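Local coordinates for protein formimidoylglutamase (Bacillus subtilis, PDB 3M1R) that hydrolyses N-formimidoyl-L-glutamate to L-glutamate and formamide, a step of histidine degradation, with two manganese ions per subunit as its cofactor, at residues L265-D268 / E269-A273. Residues are numbered along the deposited sequence; the frame is centred on the assembly and turned at random.
Sequences LYTD and ELLEA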
ATOM      1  N   LEU D 265      25.705  -5.489   1.341  1.00 38.17           N
ATOM      2  CA  LEU D 265      25.855  -6.572   2.301  1.00 33.33           C
ATOM      3  C   LEU D 265      24.529  -7.316   2.523  1.00 35.43           C
ATOM      4  O   LEU D 265      23.447  -6.754   2.334  1.00 33.94           O
ATOM      5  CB  LEU D 265      26.327  -6.011   3.644  1.00 37.12           C
ATOM      6  CG  LEU D 265      27.767  -5.574   3.872  1.00 39.00           C
ATOM      7  CD1 LEU D 265      27.932  -5.256   5.368  1.00 33.67           C
ATOM      8  CD2 LEU D 265      28.736  -6.688   3.457  1.00 39.55           C
ATOM      9  N   TYR D 266      24.602  -8.572   2.944  1.00 33.08           N
ATOM     10  CA  TYR D 266      23.386  -9.268   3.355  1.00 39.15           C
ATOM     11  C   TYR D 266      23.329  -9.264   4.888  1.00 31.80           C
ATOM     12  O   TYR D 266      24.357  -9.183   5.521  1.00 30.70           O
ATOM     13  CB  TYR D 266      23.320 -10.657   2.703  1.00 51.37           C
ATOM     14  CG  TYR D 266      23.351 -10.550   1.172  1.00 64.54           C
ATOM     15  CD1 TYR D 266      24.416 -11.056   0.427  1.00 69.83           C
ATOM     16  CD2 TYR D 266      22.331  -9.894   0.480  1.00 66.89           C
ATOM     17  CE1 TYR D 266      24.447 -10.937  -0.966  1.00 71.16           C
ATOM     18  CE2 TYR D 266      22.352  -9.769  -0.907  1.00 66.05           C
ATOM     19  CZ  TYR D 266      23.410 -10.291  -1.625  1.00 73.37           C
ATOM     20  OH  TYR D 266      23.424 -10.156  -3.001  1.00 77.02           O
ATOM     21  N   THR D 267      22.138  -9.268   5.483  1.00 30.20           N
ATOM     22  CA  THR D 267      22.034  -9.024   6.921  1.00 31.67           C
ATOM     23  C   THR D 267      22.824 -10.013   7.809  1.00 32.81           C
ATOM     24  O   THR D 267      23.461  -9.609   8.764  1.00 39.83           O
ATOM     25  CB  THR D 267      20.569  -8.955   7.405  1.00 35.34           C
ATOM     26  OG1 THR D 267      19.827  -8.075   6.558  1.00 38.61           O
ATOM     27  CG2 THR D 267      20.518  -8.408   8.832  1.00 30.90           C
ATOM     28  N   ASP D 268      22.786 -11.298   7.489  1.00 34.60           N
ATOM     29  CA  ASP D 268      23.503 -12.292   8.281  1.00 42.80           C
ATOM     30  C   ASP D 268      25.020 -12.039   8.287  1.00 48.04           C
ATOM     31  O   ASP D 268      25.690 -12.237   9.302  1.00 51.63           O
ATOM     32  CB  ASP D 268      23.174 -13.699   7.785  1.00 53.97           C
ATOM     33  CG  ASP D 268      23.377 -13.851   6.300  1.00 68.88           C
ATOM     34  OD1 ASP D 268      24.545 -13.844   5.858  1.00 73.66           O
ATOM     35  OD2 ASP D 268      22.367 -13.977   5.573  1.00 79.23           O
ATOM     36  N   GLU D 269      25.547 -11.599   7.151  1.00 45.96           N
ATOM     37  CA  GLU D 269      26.922 -11.121   7.046  1.00 44.75           C
ATOM     38  C   GLU D 269      27.186  -9.955   8.006  1.00 44.11           C
ATOM     39  O   GLU D 269      28.196  -9.925   8.692  1.00 42.87           O
ATOM     40  CB  GLU D 269      27.145 -10.592   5.644  1.00 46.90           C
ATOM     41  CG  GLU D 269      28.236 -11.232   4.870  1.00 51.62           C
ATOM     42  CD  GLU D 269      28.367 -10.595   3.500  1.00 52.52           C
ATOM     43  OE1 GLU D 269      27.329 -10.156   2.935  1.00 52.69           O
ATOM     44  OE2 GLU D 269      29.510 -10.509   3.004  1.00 53.88           O
ATOM     45  N   LEU D 270      26.281  -8.980   8.031  1.00 39.68           N
ATOM     46  CA  LEU D 270      26.427  -7.838   8.931  1.00 36.98           C
ATOM     47  C   LEU D 270      26.342  -8.292  10.386  1.00 34.08           C
ATOM     48  O   LEU D 270      27.160  -7.886  11.223  1.00 31.55           O
ATOM     49  CB  LEU D 270      25.363  -6.763   8.638  1.00 33.15           C
ATOM     50  CG  LEU D 270      25.320  -5.466   9.468  1.00 37.30           C
ATOM     51  CD1 LEU D 270      26.663  -4.736   9.433  1.00 33.59           C
ATOM     52  CD2 LEU D 270      24.157  -4.511   9.017  1.00 25.56           C
ATOM     53  N   LEU D 271      25.352  -9.130  10.695  1.00 28.88           N
ATOM     54  CA  LEU D 271      25.140  -9.524  12.087  1.00 30.87           C
ATOM     55  C   LEU D 271      26.410 -10.194  12.627  1.00 36.78           C
ATOM     56  O   LEU D 271      26.833  -9.922  13.749  1.00 36.19           O
ATOM     57  CB  LEU D 271      23.925 -10.443  12.231  1.00 26.33           C
ATOM     58  CG  LEU D 271      22.558  -9.868  11.825  1.00 30.72           C
ATOM     59  CD1 LEU D 271      21.470 -10.941  11.924  1.00 32.63           C
ATOM     60  CD2 LEU D 271      22.191  -8.689  12.696  1.00 28.31           C
ATOM     61  N   GLU D 272      27.025 -11.045  11.814  1.00 41.68           N
ATOM     62  CA  GLU D 272      28.208 -11.786  12.247  1.00 43.96           C
ATOM     63  C   GLU D 272      29.349 -10.814  12.513  1.00 42.55           C
ATOM     64  O   GLU D 272      30.072 -10.950  13.488  1.00 39.57           O
ATOM     65  CB  GLU D 272      28.606 -12.821  11.190  1.00 50.50           C
ATOM     66  CG  GLU D 272      29.334 -14.037  11.736  1.00 66.16           C
ATOM     67  CD  GLU D 272      28.510 -14.808  12.763  1.00 79.36           C
ATOM     68  OE1 GLU D 272      29.113 -15.511  13.601  1.00 87.70           O
ATOM     69  OE2 GLU D 272      27.263 -14.711  12.744  1.00 81.84           O
ATOM     70  N   ALA D 273      29.483  -9.813  11.649  1.00 37.90           N
ATOM     71  CA  ALA D 273      30.567  -8.831  11.763  1.00 43.22           C
ATOM     72  C   ALA D 273      30.417  -7.967  13.011  1.00 40.69           C
ATOM     73  O   ALA D 273      31.371  -7.764  13.757  1.00 42.17           O
ATOM     74  CB  ALA D 273      30.636  -7.952  10.503  1.00 36.21           C
TER
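E269 folds back along the first turn of helix 267-278 to grip the backbone of Y266, the residue just before the helix. E269 CB lies 3.1 Å from Y266 O. From there chi1 of -122° lies off the staggered positions, and the chain then runs extended, which carries the carboxylate back to Y266. At the tip, E269 OE1 accepts the Y266 N-H, with 3.2 Å between OE1 and Y266 N, an almost straight bond (175°) arriving nearly along the C-O axis. The carboxylate is also covered by L265, whose CD2 lies 3.9 Å from E269 CD, the two side chains crossing at about a right angle. E269 OE2 makes a salt bridge with R218 of helix 214-220. With an alanine here, the Y266 N-H is likely to lose its acceptor and R218 its carboxylate mate. Behind the cap the regular helix bonds begin, L270 N to Y266 O at 3.2 Å and L271 N to T267 O at 2.7 Å. On another side of the turn, T267 CG2 packs 3.9 Å from L271 CG, both side chains also touching helix 300-318. The glutamate at N3 accepting the N-cap N-H is one half of a capping box; here it caps the start of helix 267-278, the helix of the beta-alpha-beta unit between strands 239-245 and 283-289 of the arginase fold.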